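Local coordinates for DNA/pantothenate metabolism flavoprotein (Streptomyces sparsogenes DSM 40356, PDB 7CFU) that binds flavin mononucleotide and, as an FMN-dependent cysteine decarboxylase of the flavoprotein family, probably carries out the oxidative decarboxylation of cysteine residues in a biosynthetic pathway, at residues V103-T108 with S189-A194; N110-A115 with T135-V140. All blocks are in the same frame, centred on the assembly; numbering follows the deposited sequence.

Contact 1: residues V103-T108 with S189-A194. With FMN (flavin mononucleotide), chain Y.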
loop_
_atom_site.group_PDB
_atom_site.type_symbol
_atom_site.label_atom_id
_atom_site.label_comp_id
_atom_site.label_asym_id
_atom_site.label_seq_id
_atom_site.Cartn_x
_atom_site.Cartn_y
_atom_site.Cartn_z
ATOM N N VAL A 103 31.809 -12.561 16.502
ATOM C CA VAL A 103 32.444 -12.798 15.211
ATOM C C VAL A 103 31.676 -12.024 14.150
ATOM O O VAL A 103 30.458 -12.191 14.011
ATOM C CB VAL A 103 32.481 -14.297 14.863
ATOM C CG1 VAL A 103 32.935 -14.490 13.421
ATOM C CG2 VAL A 103 33.387 -15.051 15.834
ATOM N N ILE A 104 32.389 -11.205 13.388
ATOM C CA ILE A 104 31.839 -10.505 12.238
ATOM C C ILE A 104 32.384 -11.200 10.998
ATOM O O ILE A 104 33.571 -11.064 10.670
ATOM C CB ILE A 104 32.205 -9.017 12.256
ATOM C CG1 ILE A 104 32.019 -8.434 13.655
ATOM C CG2 ILE A 104 31.372 -8.249 11.244
ATOM C CD1 ILE A 104 30.593 -8.457 14.126
ATOM N N LEU A 105 31.525 -11.953 10.308
ATOM C CA LEU A 105 31.991 -12.782 9.203
ATOM C C LEU A 105 30.847 -13.052 8.234
ATOM O O LEU A 105 29.884 -13.739 8.595
ATOM C CB LEU A 105 32.560 -14.107 9.739
ATOM C CG LEU A 105 33.265 -15.095 8.800
ATOM C CD1 LEU A 105 34.152 -16.025 9.622
ATOM C CD2 LEU A 105 32.302 -15.912 7.927
ATOM N N PRO A 106 30.917 -12.565 6.992
ATOM C CA PRO A 106 31.954 -11.658 6.498
ATOM C C PRO A 106 31.693 -10.232 6.950
ATOM O O PRO A 106 30.543 -9.852 7.175
ATOM C CB PRO A 106 31.814 -11.761 4.983
ATOM C CG PRO A 106 30.335 -12.004 4.793
ATOM C CD PRO A 106 29.935 -12.904 5.945
ATOM N N ALA A 107 32.750 -9.453 7.092
ATOM C CA ALA A 107 32.625 -8.027 7.336
ATOM C C ALA A 107 32.854 -7.288 6.028
ATOM O O ALA A 107 33.669 -7.707 5.203
ATOM C CB ALA A 107 33.618 -7.556 8.397
ATOM N N THR A 108 32.114 -6.207 5.827
ATOM C CA THR A 108 32.349 -5.351 4.678
ATOM C C THR A 108 33.396 -4.304 5.022
ATOM O O THR A 108 33.694 -4.058 6.193
ATOM C CB THR A 108 31.065 -4.650 4.264
ATOM O OG1 THR A 108 30.476 -4.084 5.439
ATOM C CG2 THR A 108 30.095 -5.644 3.606
ATOM N N SER A 189 41.485 -20.478 12.792
ATOM C CA SER A 189 42.426 -20.325 13.895
ATOM C C SER A 189 42.022 -19.175 14.814
ATOM O O SER A 189 42.075 -19.301 16.046
ATOM C CB SER A 189 43.833 -20.104 13.339
ATOM O OG SER A 189 44.756 -19.799 14.369
ATOM N N ALA A 190 41.614 -18.043 14.233
ATOM C CA ALA A 190 41.234 -16.888 15.043
ATOM C C ALA A 190 39.985 -17.165 15.868
ATOM O O ALA A 190 39.916 -16.790 17.042
ATOM C CB ALA A 190 41.020 -15.669 14.146
ATOM N N ILE A 191 38.986 -17.824 15.275
ATOM C CA ILE A 191 37.752 -18.092 16.009
ATOM C C ILE A 191 37.999 -19.104 17.122
ATOM O O ILE A 191 37.504 -18.936 18.243
ATOM C CB ILE A 191 36.639 -18.545 15.047
ATOM C CG1 ILE A 191 36.209 -17.382 14.147
ATOM C CG2 ILE A 191 35.455 -19.093 15.815
ATOM C CD1 ILE A 191 35.123 -17.745 13.151
ATOM N N SER A 192 38.750 -20.174 16.829
ATOM C CA SER A 192 39.085 -21.162 17.855
ATOM C C SER A 192 39.770 -20.499 19.044
ATOM O O SER A 192 39.440 -20.777 20.203
ATOM C CB SER A 192 39.990 -22.248 17.267
ATOM O OG SER A 192 39.366 -22.917 16.183
ATOM N N THR A 193 40.731 -19.614 18.768
ATOM C CA THR A 193 41.401 -18.869 19.829
ATOM C C THR A 193 40.399 -18.080 20.666
ATOM O O THR A 193 40.453 -18.091 21.904
ATOM C CB THR A 193 42.445 -17.934 19.211
ATOM O OG1 THR A 193 43.395 -18.707 18.468
ATOM C CG2 THR A 193 43.157 -17.125 20.279
ATOM N N ALA A 194 39.468 -17.389 19.997
ATOM C CA ALA A 194 38.465 -16.595 20.703
ATOM C C ALA A 194 37.540 -17.472 21.540
ATOM O O ALA A 194 37.192 -17.112 22.668
ATOM C CB ALA A 194 37.657 -15.766 19.702
HETATM N N1 FMN Y . 31.347 -4.721 0.002
HETATM C C2 FMN Y . 32.505 -5.176 0.587
HETATM O O2 FMN Y . 33.154 -4.414 1.286
HETATM N N3 FMN Y . 32.919 -6.480 0.406
HETATM C C4 FMN Y . 32.177 -7.331 -0.387
HETATM O O4 FMN Y . 32.554 -8.489 -0.557
HETATM C C4A FMN Y . 31.014 -6.869 -0.992
HETATM N N5 FMN Y . 30.256 -7.708 -1.778
HETATM C C5A FMN Y . 29.090 -7.249 -2.356
HETATM C C6 FMN Y . 28.342 -8.106 -3.147
HETATM C C7 FMN Y . 27.169 -7.653 -3.732
HETATM C C7M FMN Y . 26.353 -8.587 -4.588
HETATM C C8 FMN Y . 26.752 -6.340 -3.540
HETATM C C8M FMN Y . 25.478 -5.867 -4.197
HETATM C C9 FMN Y . 27.507 -5.475 -2.750
HETATM C C9A FMN Y . 28.679 -5.933 -2.159
HETATM N N10 FMN Y . 29.454 -5.091 -1.376
HETATM C C10 FMN Y . 30.603 -5.561 -0.786
HETATM C "C1'" FMN Y . 29.037 -3.678 -1.132
HETATM C "C2'" FMN Y . 28.318 -3.618 0.205
HETATM O "O2'" FMN Y . 27.209 -4.506 0.199
HETATM C "C3'" FMN Y . 27.921 -2.172 0.499
HETATM O "O3'" FMN Y . 29.082 -1.418 0.778
HETATM C "C4'" FMN Y . 26.895 -2.052 1.637
HETATM O "O4'" FMN Y . 26.550 -0.690 1.821
HETATM C "C5'" FMN Y . 27.442 -2.612 2.938
HETATM O "O5'" FMN Y . 26.395 -2.688 3.886
HETATM P P FMN Y . 26.655 -3.281 5.353
HETATM O O1P FMN Y . 25.785 -2.537 6.338
HETATM O O2P FMN Y . 26.389 -4.746 5.292
HETATM O O3P FMN Y . 28.092 -3.081 5.795
#
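Ile191, projecting from helix 187-199, meets the strand through the end of its side chain, where Val103 and Leu105 receive it. Its CD1 lies 3.9 Å from CG1 of Val103 and 4.0 Å from CD1 of Leu105, so a single methyl serves both neighbours. Farther back along the same side chain, Ile191 CG1 comes within 4.0 Å of Val103 CG2, so that both valine branches take part. In both pairs the side chains cross at roughly a right angle. Ile191 can reach this far because its chain is extended, with CD1 trans to CA (chi2 179°), and the helix backbone stays well back: the CA atoms of Val103 and Ile191 are 7.5 Å apart. Leu44 of helix 37-48 also packs on Ile191, and Leu24 of the neighbouring strand on Val103, so the small interface is part of the apolar packing between both helices and the sheet.

The other side of the helix is polar. Ser189 and Thr193 are exposed, and the carbonyl oxygen of Ser189 accepts two bonds from Thr193, one from the backbone N and one from OG1 at 2.8 Å, arriving from opposite faces of the carbonyl plane. This local bond ties the threonine hydroxyl back to its own helix.

At its far end the strand segment changes character. After the cis peptide bond before Pro106 the chain turns a corner and leads to Thr108, whose OG1 bonds O3P of the FMN phosphate at 2.6 Å and also caps the following helix at the N of Phe111. Between the two segments only apolar side chains meet, so burial joins helix to sheet here, while the cofactor phosphate is met beyond the C-terminal end of the strand, as in other Rossmann-like flavoproteins.

Contact 2: residues N110-A115 with T135-V140. With FMN (flavin mononucleotide), chain Y.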
loop_
_atom_site.group_PDB
_atom_site.type_symbol
_atom_site.label_atom_id
_atom_site.label_comp_id
_atom_site.label_asym_id
_atom_site.label_seq_id
_atom_site.Cartn_x
_atom_site.Cartn_y
_atom_site.Cartn_z
ATOM N N ASN A 110 32.666 -1.296 4.602
ATOM C CA ASN A 110 31.770 -0.390 5.318
ATOM C C ASN A 110 31.789 -0.671 6.816
ATOM O O ASN A 110 31.899 0.253 7.634
ATOM C CB ASN A 110 30.351 -0.542 4.765
ATOM C CG ASN A 110 29.387 0.485 5.318
ATOM O OD1 ASN A 110 29.663 1.692 5.312
ATOM N ND2 ASN A 110 28.243 0.006 5.817
ATOM N N PHE A 111 31.681 -1.950 7.192
ATOM C CA PHE A 111 31.702 -2.307 8.606
ATOM C C PHE A 111 32.999 -1.869 9.279
ATOM O O PHE A 111 32.975 -1.349 10.404
ATOM C CB PHE A 111 31.504 -3.815 8.793
ATOM C CG PHE A 111 31.636 -4.238 10.220
ATOM C CD1 PHE A 111 32.855 -4.687 10.716
ATOM C CD2 PHE A 111 30.556 -4.129 11.093
ATOM C CE1 PHE A 111 32.987 -5.041 12.046
ATOM C CE2 PHE A 111 30.688 -4.487 12.420
ATOM C CZ PHE A 111 31.904 -4.941 12.894
ATOM N N LEU A 112 34.142 -2.102 8.624
ATOM C CA LEU A 112 35.422 -1.689 9.199
ATOM C C LEU A 112 35.420 -0.208 9.522
ATOM O O LEU A 112 35.858 0.206 10.604
ATOM C CB LEU A 112 36.567 -1.992 8.236
ATOM C CG LEU A 112 36.829 -3.439 7.846
ATOM C CD1 LEU A 112 37.987 -3.498 6.862
ATOM C CD2 LEU A 112 37.113 -4.268 9.086
ATOM N N ALA A 113 34.904 0.606 8.602
ATOM C CA ALA A 113 34.854 2.043 8.832
ATOM C C ALA A 113 33.970 2.378 10.028
ATOM O O ALA A 113 34.354 3.164 10.901
ATOM C CB ALA A 113 34.353 2.741 7.573
ATOM N N LYS A 114 32.784 1.771 10.101
ATOM C CA LYS A 114 31.882 2.097 11.201
ATOM C C LYS A 114 32.455 1.635 12.539
ATOM O O LYS A 114 32.442 2.389 13.523
ATOM C CB LYS A 114 30.513 1.469 10.946
ATOM C CG LYS A 114 29.730 2.102 9.798
ATOM C CD LYS A 114 28.376 1.399 9.602
ATOM C CE LYS A 114 27.531 2.098 8.530
ATOM N NZ LYS A 114 26.237 1.400 8.311
ATOM N N ALA A 115 32.981 0.408 12.592
ATOM C CA ALA A 115 33.540 -0.083 13.847
ATOM C C ALA A 115 34.767 0.725 14.250
ATOM O O ALA A 115 34.936 1.059 15.430
ATOM C CB ALA A 115 33.884 -1.571 13.722
ATOM N N THR A 135 36.627 -10.585 20.157
ATOM C CA THR A 135 35.960 -10.260 18.902
ATOM C C THR A 135 36.879 -10.539 17.722
ATOM O O THR A 135 38.024 -10.076 17.696
ATOM C CB THR A 135 35.515 -8.791 18.890
ATOM O OG1 THR A 135 34.661 -8.546 20.016
ATOM C CG2 THR A 135 34.753 -8.465 17.604
ATOM N N VAL A 136 36.358 -11.265 16.739
ATOM C CA VAL A 136 37.062 -11.576 15.502
ATOM C C VAL A 136 36.311 -10.932 14.343
ATOM O O VAL A 136 35.102 -11.138 14.195
ATOM C CB VAL A 136 37.176 -13.097 15.295
ATOM C CG1 VAL A 136 37.806 -13.407 13.944
ATOM C CG2 VAL A 136 37.953 -13.744 16.455
ATOM N N ILE A 137 37.034 -10.183 13.510
ATOM C CA ILE A 137 36.485 -9.511 12.334
ATOM C C ILE A 137 37.181 -10.078 11.105
ATOM O O ILE A 137 38.415 -10.017 10.999
ATOM C CB ILE A 137 36.667 -7.982 12.417
ATOM C CG1 ILE A 137 36.001 -7.433 13.676
ATOM C CG2 ILE A 137 36.180 -7.280 11.164
ATOM C CD1 ILE A 137 36.330 -5.981 13.942
ATOM N N ALA A 138 36.394 -10.611 10.170
ATOM C CA ALA A 138 36.909 -11.251 8.959
ATOM C C ALA A 138 36.391 -10.491 7.744
ATOM O O ALA A 138 35.383 -10.885 7.132
ATOM C CB ALA A 138 36.516 -12.725 8.896
ATOM N N PRO A 139 37.063 -9.409 7.359
ATOM C CA PRO A 139 36.593 -8.604 6.225
ATOM C C PRO A 139 36.828 -9.300 4.893
ATOM O O PRO A 139 37.760 -10.091 4.737
ATOM C CB PRO A 139 37.431 -7.325 6.324
ATOM C CG PRO A 139 38.672 -7.745 7.048
ATOM C CD PRO A 139 38.232 -8.812 8.025
ATOM N N VAL A 140 35.947 -9.011 3.933
ATOM C CA VAL A 140 36.091 -9.484 2.558
ATOM C C VAL A 140 35.773 -8.341 1.608
ATOM O O VAL A 140 34.777 -7.632 1.787
ATOM C CB VAL A 140 35.191 -10.691 2.262
ATOM C CG1 VAL A 140 35.418 -11.166 0.840
ATOM C CG2 VAL A 140 35.464 -11.815 3.252
HETATM N N1 FMN Y . 31.347 -4.721 0.002
HETATM C C2 FMN Y . 32.505 -5.176 0.587
HETATM O O2 FMN Y . 33.154 -4.414 1.286
HETATM N N3 FMN Y . 32.919 -6.480 0.406
HETATM C C4 FMN Y . 32.177 -7.331 -0.387
HETATM O O4 FMN Y . 32.554 -8.489 -0.557
HETATM C C4A FMN Y . 31.014 -6.869 -0.992
HETATM N N5 FMN Y . 30.256 -7.708 -1.778
HETATM C C5A FMN Y . 29.090 -7.249 -2.356
HETATM C C6 FMN Y . 28.342 -8.106 -3.147
HETATM C C7 FMN Y . 27.169 -7.653 -3.732
HETATM C C7M FMN Y . 26.353 -8.587 -4.588
HETATM C C8 FMN Y . 26.752 -6.340 -3.540
HETATM C C8M FMN Y . 25.478 -5.867 -4.197
HETATM C C9 FMN Y . 27.507 -5.475 -2.750
HETATM C C9A FMN Y . 28.679 -5.933 -2.159
HETATM N N10 FMN Y . 29.454 -5.091 -1.376
HETATM C C10 FMN Y . 30.603 -5.561 -0.786
HETATM C "C1'" FMN Y . 29.037 -3.678 -1.132
HETATM C "C2'" FMN Y . 28.318 -3.618 0.205
HETATM O "O2'" FMN Y . 27.209 -4.506 0.199
HETATM C "C3'" FMN Y . 27.921 -2.172 0.499
HETATM O "O3'" FMN Y . 29.082 -1.418 0.778
HETATM C "C4'" FMN Y . 26.895 -2.052 1.637
HETATM O "O4'" FMN Y . 26.550 -0.690 1.821
HETATM C "C5'" FMN Y . 27.442 -2.612 2.938
HETATM O "O5'" FMN Y . 26.395 -2.688 3.886
HETATM P P FMN Y . 26.655 -3.281 5.353
HETATM O O1P FMN Y . 25.785 -2.537 6.338
HETATM O O2P FMN Y . 26.389 -4.746 5.292
HETATM O O3P FMN Y . 28.092 -3.081 5.795
#
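Leu112 and Phe111 of helix 109-117 face Ile137 and Pro139 of strand 135-139 in a wholly apolar interface. Leu112 divides its two methyls: CD2 meets Ile137 CG2 at 3.8 Å, while CD1 rests 3.9 Å from Pro139 CB. Its CG lies beside the backbone N (chi1 -62°), and the end of the side chain thereby comes nearer the strand than the direction of its CB suggests. Phe111 offers an edge, with CE1 4.0 Å from Ile137 CD1 and that methyl close to the ring plane.

Hydrogen bonds to the cofactor come from both segments. Asn110 ND2 gives a nearly straight bond (169°) to phosphate O3P of FMN at 3.1 Å, and its OD1 accepts from the N of Ala120 of the second subunit, an arrangement that fixes the amide's rotation. From the strand side, the carbonyl O of Val140 accepts a hydrogen bond from flavin N3, 2.6 Å away.

The segment axes approach to 9.7 Å and run at 141°, as expected of a helix returning between two parallel strands. Around them, helix 149-160 packs on Leu112, while Leu124 and Val128 of helix 123-130 and Ile104 of strand 101-107 surround Phe111.

Both contacts are buried and apolar where their segments meet, and both fasten a helix to the same parallel sheet, through neighbouring strands 101-107 and 135-139. Ile104 joins them directly: its backbone N and O probably bond Val136 O and Ala138 N, while its CG1 packs against the ring of Phe111. Contact 1 holds the late helix 187-199, whose outer side is exposed; contact 2 holds helix 109-117, which follows strand 101-107 in the chain and meets a second subunit. They differ in which parts of the cofactor they hydrogen-bond. In contact 1 the one hydrogen bond to FMN, from Thr108 just past the strand, goes to the phosphate, whereas contact 2 hydrogen-bonds both phosphate and flavin ring.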